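Local coordinates for putative iron binding protein (Bordetella pertussis Tohama I, PDB 1Y9U) that binds ferric iron as a periplasmic solute-binding protein and probably passes it on for uptake into the cell, at residues 59-62 with 66-69; 97-102 with 301-306; 12-17 with 101-106; 242-247 with 253-258. One frame throughout, in Å; residues are numbered along the deposited sequence.

Contact 1: 59-62 with 66-69; sequences LMTV and NLID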
# COMPACT_ATOMS: atom_id res chain seq x y z
N LEU A 59 14.72 -4.78 7.54
CA LEU A 59 13.66 -5.62 7.01
C LEU A 59 12.69 -4.72 6.26
O LEU A 59 12.23 -3.74 6.82
CB LEU A 59 12.92 -6.30 8.15
CG LEU A 59 13.79 -7.04 9.15
CD1 LEU A 59 12.90 -7.75 10.15
CD2 LEU A 59 14.69 -8.01 8.43
N MET A 60 12.41 -5.04 5.01
CA MET A 60 11.53 -4.23 4.15
C MET A 60 10.41 -5.11 3.59
O MET A 60 10.68 -6.19 3.04
CB MET A 60 12.35 -3.66 2.99
CG MET A 60 11.55 -2.93 1.93
SD MET A 60 12.56 -2.31 0.58
CE MET A 60 13.18 -0.90 1.34
N THR A 61 9.17 -4.65 3.69
CA THR A 61 8.04 -5.42 3.15
C THR A 61 6.87 -4.51 2.79
O THR A 61 6.98 -3.27 2.87
CB THR A 61 7.68 -6.54 4.18
OG1 THR A 61 6.78 -7.50 3.60
CG2 THR A 61 6.97 -6.00 5.38
N VAL A 62 5.78 -5.13 2.37
CA VAL A 62 4.56 -4.42 1.99
C VAL A 62 3.43 -4.93 2.87
O VAL A 62 3.41 -6.11 3.24
CB VAL A 62 4.28 -4.66 0.50
CG1 VAL A 62 3.02 -3.94 0.04
CG2 VAL A 62 5.47 -4.24 -0.35
N ASN A 66 1.85 -7.16 7.62
CA ASN A 66 3.13 -7.86 7.56
C ASN A 66 4.19 -7.20 8.43
O ASN A 66 5.00 -7.88 9.06
CB ASN A 66 3.63 -7.96 6.12
CG ASN A 66 2.85 -8.96 5.29
OD1 ASN A 66 2.65 -8.77 4.09
ND2 ASN A 66 2.41 -10.04 5.91
N LEU A 67 4.19 -5.87 8.46
CA LEU A 67 5.13 -5.14 9.30
C LEU A 67 4.89 -5.37 10.78
O LEU A 67 5.82 -5.62 11.53
CB LEU A 67 5.02 -3.65 9.01
CG LEU A 67 5.86 -3.14 7.87
CD1 LEU A 67 5.47 -1.68 7.67
CD2 LEU A 67 7.36 -3.27 8.12
N ILE A 68 3.63 -5.28 11.19
CA ILE A 68 3.27 -5.52 12.58
C ILE A 68 3.57 -6.96 12.96
O ILE A 68 3.99 -7.22 14.08
CB ILE A 68 1.79 -5.14 12.83
CG1 ILE A 68 1.60 -3.64 12.55
CG2 ILE A 68 1.32 -5.58 14.23
CD1 ILE A 68 1.09 -2.79 13.65
N ASP A 69 3.40 -7.89 12.03
CA ASP A 69 3.74 -9.28 12.29
C ASP A 69 5.23 -9.44 12.60
O ASP A 69 5.60 -10.26 13.44
CB ASP A 69 3.34 -10.18 11.11
CG ASP A 69 1.85 -10.47 11.07
OD1 ASP A 69 1.42 -11.17 10.12
OD2 ASP A 69 1.03 -10.03 11.90

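Contact 2: 97-102 with 301-306; sequences GSWYAL and PVAEIA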
# COMPACT_ATOMS: atom_id res chain seq x y z
N GLY A 97 10.00 4.05 17.30
CA GLY A 97 10.75 3.70 16.13
C GLY A 97 10.75 2.22 15.84
O GLY A 97 11.73 1.69 15.36
N SER A 98 9.61 1.56 16.06
CA SER A 98 9.50 0.13 15.81
C SER A 98 9.33 -0.28 14.31
O SER A 98 9.77 -1.35 13.91
CB SER A 98 8.35 -0.44 16.66
OG SER A 98 7.13 0.28 16.42
N TRP A 99 8.64 0.54 13.53
CA TRP A 99 8.48 0.35 12.08
C TRP A 99 8.14 1.71 11.48
O TRP A 99 7.66 2.59 12.17
CB TRP A 99 7.37 -0.66 11.73
CG TRP A 99 6.05 -0.34 12.31
CD1 TRP A 99 5.54 -0.79 13.49
CD2 TRP A 99 5.05 0.50 11.74
NE1 TRP A 99 4.30 -0.24 13.71
CE2 TRP A 99 3.97 0.54 12.65
CE3 TRP A 99 4.95 1.25 10.56
CZ2 TRP A 99 2.82 1.30 12.41
CZ3 TRP A 99 3.82 2.01 10.33
CH2 TRP A 99 2.77 2.03 11.26
N TYR A 100 8.39 1.85 10.19
CA TYR A 100 8.19 3.11 9.50
C TYR A 100 7.65 2.88 8.09
O TYR A 100 8.20 2.06 7.36
CB TYR A 100 9.52 3.82 9.36
CG TYR A 100 10.08 4.36 10.64
CD1 TYR A 100 10.94 3.60 11.42
CD2 TYR A 100 9.76 5.65 11.05
CE1 TYR A 100 11.45 4.13 12.62
CE2 TYR A 100 10.27 6.17 12.22
CZ TYR A 100 11.10 5.43 12.98
OH TYR A 100 11.61 6.00 14.12
N ALA A 101 6.60 3.61 7.69
CA ALA A 101 6.17 3.62 6.29
C ALA A 101 7.21 4.29 5.42
O ALA A 101 7.85 5.26 5.81
CB ALA A 101 4.83 4.34 6.14
N LEU A 102 7.37 3.75 4.21
CA LEU A 102 8.22 4.30 3.16
C LEU A 102 7.45 4.75 1.93
O LEU A 102 7.94 5.63 1.21
CB LEU A 102 9.27 3.27 2.75
CG LEU A 102 10.25 2.84 3.85
CD1 LEU A 102 11.19 1.78 3.29
CD2 LEU A 102 11.07 4.00 4.40
N PRO A 301 -4.44 5.91 12.38
CA PRO A 301 -3.20 5.15 12.49
C PRO A 301 -3.32 3.86 11.70
O PRO A 301 -4.28 3.12 11.88
CB PRO A 301 -3.08 4.89 14.00
CG PRO A 301 -3.88 5.96 14.62
CD PRO A 301 -5.04 6.18 13.70
N VAL A 302 -2.41 3.61 10.76
CA VAL A 302 -2.53 2.41 9.94
C VAL A 302 -2.41 1.14 10.75
O VAL A 302 -2.87 0.09 10.32
CB VAL A 302 -1.56 2.37 8.73
CG1 VAL A 302 -1.96 3.43 7.72
CG2 VAL A 302 -0.09 2.53 9.16
N ALA A 303 -1.84 1.22 11.96
CA ALA A 303 -1.84 0.06 12.84
C ALA A 303 -3.25 -0.47 13.14
O ALA A 303 -3.41 -1.66 13.37
CB ALA A 303 -1.08 0.36 14.13
N GLU A 304 -4.25 0.42 13.11
CA GLU A 304 -5.67 0.04 13.26
C GLU A 304 -6.12 -0.98 12.21
O GLU A 304 -7.02 -1.80 12.46
CB GLU A 304 -6.59 1.27 13.22
CG GLU A 304 -6.42 2.22 14.40
CD GLU A 304 -7.14 1.73 15.64
OE1 GLU A 304 -6.49 1.04 16.45
OE2 GLU A 304 -8.34 2.00 15.79
N ILE A 305 -5.54 -0.91 11.02
CA ILE A 305 -5.88 -1.87 9.96
C ILE A 305 -5.50 -3.29 10.40
O ILE A 305 -6.26 -4.24 10.23
CB ILE A 305 -5.18 -1.48 8.64
CG1 ILE A 305 -5.78 -0.19 8.09
CG2 ILE A 305 -5.27 -2.60 7.61
CD1 ILE A 305 -4.87 0.48 7.10
N ALA A 306 -4.32 -3.42 11.01
CA ALA A 306 -3.89 -4.70 11.53
C ALA A 306 -4.77 -5.17 12.69
O ALA A 306 -5.10 -6.34 12.76
CB ALA A 306 -2.42 -4.63 11.97

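Contact 3: 12-17 with 101-106; sequences TTREPK and ALSLRD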
# COMPACT_ATOMS: atom_id res chain seq x y z
N THR A 12 14.45 -8.03 1.97
CA THR A 12 13.30 -7.38 1.34
C THR A 12 12.39 -8.35 0.62
O THR A 12 12.86 -9.21 -0.10
CB THR A 12 13.77 -6.30 0.36
OG1 THR A 12 12.63 -5.77 -0.35
CG2 THR A 12 14.76 -6.86 -0.69
N THR A 13 11.09 -8.17 0.80
CA THR A 13 10.10 -8.94 0.05
C THR A 13 9.69 -8.19 -1.22
O THR A 13 8.88 -8.69 -2.01
CB THR A 13 8.86 -9.25 0.89
OG1 THR A 13 8.11 -8.04 1.12
CG2 THR A 13 9.22 -9.80 2.30
N ARG A 14 10.20 -6.97 -1.39
CA ARG A 14 10.02 -6.20 -2.62
C ARG A 14 11.11 -6.54 -3.62
O ARG A 14 12.29 -6.58 -3.23
CB ARG A 14 10.08 -4.69 -2.32
CG ARG A 14 9.12 -4.23 -1.25
CD ARG A 14 8.60 -2.82 -1.50
NE ARG A 14 7.55 -2.86 -2.53
CZ ARG A 14 6.77 -1.83 -2.84
NH1 ARG A 14 6.93 -0.65 -2.26
NH2 ARG A 14 5.84 -1.98 -3.75
N GLU A 15 10.74 -6.70 -4.89
CA GLU A 15 11.67 -7.17 -5.93
C GLU A 15 12.86 -6.23 -5.89
O GLU A 15 12.66 -5.01 -5.92
CB GLU A 15 11.08 -7.12 -7.37
CG GLU A 15 9.75 -7.82 -7.69
CD GLU A 15 9.62 -9.25 -7.18
OE1 GLU A 15 9.15 -9.43 -6.03
OE2 GLU A 15 9.92 -10.21 -7.95
N PRO A 16 14.08 -6.74 -5.81
CA PRO A 16 15.27 -5.87 -5.81
C PRO A 16 15.32 -4.83 -6.94
O PRO A 16 15.97 -3.80 -6.77
CB PRO A 16 16.45 -6.85 -5.90
CG PRO A 16 15.88 -8.24 -5.92
CD PRO A 16 14.43 -8.17 -5.67
N LYS A 17 14.66 -5.07 -8.07
CA LYS A 17 14.74 -4.10 -9.16
C LYS A 17 13.96 -2.80 -8.91
O LYS A 17 14.29 -1.78 -9.49
CB LYS A 17 14.34 -4.74 -10.50
CG LYS A 17 15.40 -5.70 -11.08
CD LYS A 17 16.87 -5.22 -10.95
CE LYS A 17 17.57 -5.88 -9.75
NZ LYS A 17 18.97 -5.43 -9.56
N ALA A 101 6.60 3.61 7.69
CA ALA A 101 6.17 3.62 6.29
C ALA A 101 7.21 4.29 5.42
O ALA A 101 7.85 5.26 5.81
CB ALA A 101 4.83 4.34 6.14
N LEU A 102 7.37 3.75 4.21
CA LEU A 102 8.22 4.30 3.16
C LEU A 102 7.45 4.75 1.93
O LEU A 102 7.94 5.63 1.21
CB LEU A 102 9.27 3.27 2.75
CG LEU A 102 10.25 2.84 3.85
CD1 LEU A 102 11.19 1.78 3.29
CD2 LEU A 102 11.07 4.00 4.40
N SER A 103 6.26 4.19 1.68
CA SER A 103 5.42 4.68 0.60
C SER A 103 3.98 4.34 0.91
O SER A 103 3.71 3.49 1.76
CB SER A 103 5.81 4.04 -0.73
OG SER A 103 5.51 2.66 -0.72
N LEU A 104 3.07 5.02 0.23
CA LEU A 104 1.63 4.88 0.45
C LEU A 104 0.98 4.23 -0.76
O LEU A 104 1.30 4.58 -1.90
CB LEU A 104 0.96 6.23 0.70
CG LEU A 104 1.65 7.14 1.71
CD1 LEU A 104 0.88 8.44 1.86
CD2 LEU A 104 1.83 6.45 3.05
N ARG A 105 0.04 3.33 -0.48
CA ARG A 105 -0.70 2.55 -1.48
C ARG A 105 -2.18 2.80 -1.25
O ARG A 105 -2.84 2.07 -0.52
CB ARG A 105 -0.33 1.09 -1.28
CG ARG A 105 1.14 0.83 -1.66
CD ARG A 105 1.71 -0.43 -1.09
NE ARG A 105 0.97 -1.63 -1.46
CZ ARG A 105 1.23 -2.41 -2.50
NH1 ARG A 105 2.21 -2.16 -3.36
NH2 ARG A 105 0.48 -3.47 -2.69
N ASP A 106 -2.68 3.84 -1.90
CA ASP A 106 -4.04 4.29 -1.77
C ASP A 106 -5.00 3.48 -2.60
O ASP A 106 -4.71 3.15 -3.77
CB ASP A 106 -4.22 5.79 -2.02
CG ASP A 106 -3.63 6.29 -3.32
OD1 ASP A 106 -2.49 5.93 -3.68
OD2 ASP A 106 -4.23 7.13 -3.98

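Contact 4: 242-247 with 253-258; sequences AAVAAH and NAVKLL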
# COMPACT_ATOMS: atom_id res chain seq x y z
N ALA A 242 9.50 -0.52 6.61
CA ALA A 242 10.71 -1.17 7.06
C ALA A 242 10.92 -0.99 8.54
O ALA A 242 10.32 -0.15 9.19
CB ALA A 242 11.88 -0.61 6.28
N ALA A 243 11.83 -1.79 9.05
CA ALA A 243 12.21 -1.81 10.46
C ALA A 243 13.64 -2.29 10.55
O ALA A 243 14.13 -2.99 9.66
CB ALA A 243 11.31 -2.74 11.23
N VAL A 244 14.33 -1.89 11.63
CA VAL A 244 15.65 -2.45 11.90
C VAL A 244 15.49 -3.82 12.57
O VAL A 244 14.68 -3.99 13.47
CB VAL A 244 16.46 -1.50 12.79
CG1 VAL A 244 17.80 -2.14 13.20
CG2 VAL A 244 16.72 -0.18 12.06
N ALA A 245 16.25 -4.79 12.09
CA ALA A 245 16.17 -6.16 12.64
C ALA A 245 16.68 -6.22 14.08
O ALA A 245 17.61 -5.50 14.47
CB ALA A 245 16.95 -7.11 11.78
N ALA A 246 16.07 -7.12 14.86
CA ALA A 246 16.33 -7.25 16.30
C ALA A 246 17.82 -7.46 16.63
O ALA A 246 18.32 -6.93 17.62
CB ALA A 246 15.50 -8.39 16.87
N HIS A 247 18.49 -8.23 15.79
CA HIS A 247 19.90 -8.58 16.02
C HIS A 247 20.86 -7.99 14.98
O HIS A 247 21.94 -8.53 14.72
CB HIS A 247 20.00 -10.11 16.12
CG HIS A 247 19.19 -10.67 17.24
ND1 HIS A 247 19.50 -10.46 18.56
CD2 HIS A 247 18.04 -11.40 17.24
CE1 HIS A 247 18.60 -11.05 19.33
NE2 HIS A 247 17.70 -11.62 18.55
N ASN A 253 24.79 1.30 10.54
CA ASN A 253 24.57 1.36 9.10
C ASN A 253 23.11 1.10 8.74
O ASN A 253 22.60 1.62 7.75
CB ASN A 253 25.48 0.37 8.36
CG ASN A 253 26.94 0.75 8.40
OD1 ASN A 253 27.30 1.89 8.72
ND2 ASN A 253 27.80 -0.20 8.04
N ALA A 254 22.44 0.27 9.54
CA ALA A 254 21.02 -0.03 9.36
C ALA A 254 20.20 1.23 9.53
O ALA A 254 19.32 1.52 8.73
CB ALA A 254 20.55 -1.09 10.35
N VAL A 255 20.49 1.99 10.58
CA VAL A 255 19.79 3.25 10.80
C VAL A 255 20.14 4.23 9.67
O VAL A 255 19.27 4.92 9.17
CB VAL A 255 20.07 3.85 12.20
CG1 VAL A 255 19.41 5.21 12.39
CG2 VAL A 255 19.58 2.89 13.28
N LYS A 256 21.41 4.26 9.24
CA LYS A 256 21.79 5.13 8.13
C LYS A 256 21.01 4.80 6.87
O LYS A 256 20.54 5.67 6.17
CB LYS A 256 23.30 5.04 7.86
CG LYS A 256 24.17 5.69 8.91
CD LYS A 256 25.63 5.65 8.51
CE LYS A 256 26.46 6.61 9.38
NZ LYS A 256 27.89 6.23 9.48
N LEU A 257 20.87 3.51 6.58
CA LEU A 257 20.12 3.08 5.41
C LEU A 257 18.64 3.45 5.53
O LEU A 257 18.06 3.97 4.59
CB LEU A 257 20.28 1.59 5.15
CG LEU A 257 19.49 1.01 3.98
CD1 LEU A 257 19.89 1.68 2.69
CD2 LEU A 257 19.74 -0.49 3.92
N LEU A 258 18.05 3.22 6.69
CA LEU A 258 16.63 3.51 6.84
C LEU A 258 16.39 5.02 6.75
O LEU A 258 15.43 5.48 6.13
CB LEU A 258 16.13 2.90 8.14
CG LEU A 258 14.65 2.98 8.49
CD1 LEU A 258 13.85 2.33 7.41
CD2 LEU A 258 14.42 2.30 9.83

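Contact 1: 59-62 with 66-69
This is a small, mostly apolar strand-against-helix contact, in which Thr61, near the end of strand 58-62, meets Asn66 and Leu67 in helix 64-72, the helix that follows almost at once. The methyl of Thr61 does the touching: CG2 lies 3.9 Å from Leu67 CD2 and makes an equally close approach to the CB of Asn66. The threonine and leucine side chains slide past each other in opposite directions, while that of Asn66 crosses Thr61 at about a right angle. The threonine hydroxyl, anti to the backbone N (chi1 -168°), is engaged by Thr13 OG1 in a hydrogen bond, and this torsion leaves the methyl as the group facing Leu67. Strand, short turn and helix form a beta-alpha unit of the alpha/beta architecture of periplasmic binding proteins. One residue further on, Val62 O lies 3.4 Å from Asn66 CB. The side chain of Val62 starts out away from the helix and packs on Arg14 and Arg105. Side chain to side chain it is about 6 Å from the iron ligand Tyr143 and about 7 Å from another, Tyr199; no iron is bound to this chain.

Contact 2: 97-102 with 301-306
Val302 O accepts a hydrogen bond from Ile305 N at 2.9 Å, and Pro301 O takes one from Glu304 N, so the chain is already coiling where Val302 and Ala303 meet Trp99. In this periplasmic binding protein fold the contact sets the entry to the C-terminal helix 303-318 against the loop that leads into strand 100-112. It is a buried, apolar meeting of one indole with two small side chains. The six-membered ring of Trp99 makes the approach with its far end: CH2 is 3.6 Å from Val302 CG2, and CZ3 is 4.1 Å from the same methyl. With CG placed between the backbone N and the carbonyl carbon (chi1 56°), the indole reaches out from just before the strand toward the helix, and the tryptophan and valine side chains cross at a slant. Ile64 of helix 64-72 packs on both of them, while Val71 and Ile239 also touch the indole. Val302 is held besides by a backbone hydrogen bond to Asn91. Beyond the contact, Glu304 and Ile305 rest on helix 142-155, so the same turn touches both the tryptophan and that helix. Ala303 adds a looser touch at the neighbouring ring carbon, its CB lying 4.4 Å from Trp99 CZ2.

Contact 3: 12-17 with 101-106
Arg14, in the loop after strand 7-12, and Arg105, in strand 100-112, bring their guanidinium groups together in the buried centre of the periplasmic binding protein fold, beside iron ligands. The ionic part depends on Glu276: Arg14 NH2 and Arg105 NH1 are 3.7 Å apart, and both form salt bridges to its OE2, which probably lets them lie so close. The guanidinium planes stand 82° apart, so the groups meet without stacking, and the shared carboxylate probably offsets much of their charge. Bends at chi2 and chi3 (78°) in the Arg14 chain bring its end to this meeting point. Arg105 NH2 also makes a weak hydrogen bond to the OH of Tyr143, which ties the cluster to the iron site.

The looser polar part comes from Ser103, whose OG lies near the plane of the Arg14 guanidinium, at its edge, 3.9 Å from NH1. That hydroxyl is hydrogen-bonded to Ser240 OG and to the other carboxylate oxygen, Glu276 OE1. Leu102 and Ser103 both face Ser240, forming a classic beta bulge in the strand.

The backbone beneath Arg14 is shaped by an ST turn: Thr12 OG1 accepts a hydrogen bond from Arg14 N at 2.9 Å, with an N-H...O angle of 137°.

Contact 4: 242-247 with 253-258
Leu258 pushes its forked end against strand 237-245, and the two methyls go to different residues there. CD1 presses on Ala242, 3.7 Å from its CB, where the short alanine side chain lets the methyl come close; CD2 leans on the isopropyl group of Val244, 4.1 Å from CG2. The leucine CG is anti to its backbone N (chi1 -176°), and from there the fork spans two residues that point to the same side of the strand, with Ala243 between them turned away.

In return Val244 is the bump on the strand side, fitting against helix 251-261 among Ala254, Val255 and Leu258. Its CG1 meets the CB of Ala254 at 4.1 Å, while CG2 reaches Val255 CG2 more loosely, at 4.4 Å. Strand 242-245 and helix 253-258 run antiparallel, at 173°, with their axes 8.9 Å apart at the closest; a short turn joins them, making a beta-alpha unit on one side of the sheet in an alpha/beta lobe. The low Ala254 allows the strand near, its CA being 6.4 Å from Val244 CA.

Neighbouring parts of the sheet add to the packing: Val58 packs on Ala254, Tyr100 on Leu258 and Leu102 on Ala242, and Gln77 and the loop residue Ile79 touch Val244. One residue before Ala254, Asn253 ND2 is hydrogen-bonded to Glu7 O.

From the N terminus, the loop at 12-17 opens contact 3, which closes only at strand 100-112. Within that span lies contact 1, a local closure between strand 58-62 and the helix after it. Contact 2 starts where contact 3 finishes, the two sharing Ala101 and Leu102, and runs on to the C-terminal helix; contact 4, another short closure, falls inside its span. All four reach the same mixed sheet. Strand 237-245 pairs antiparallel with 58-62, linking contacts 1 and 4, and with 100-112, linking 4 to 2. Contacts 1 and 2 also touch directly, with Ile68 packing on Ala303, while Thr13 joins contact 3 to the strand of contact 1.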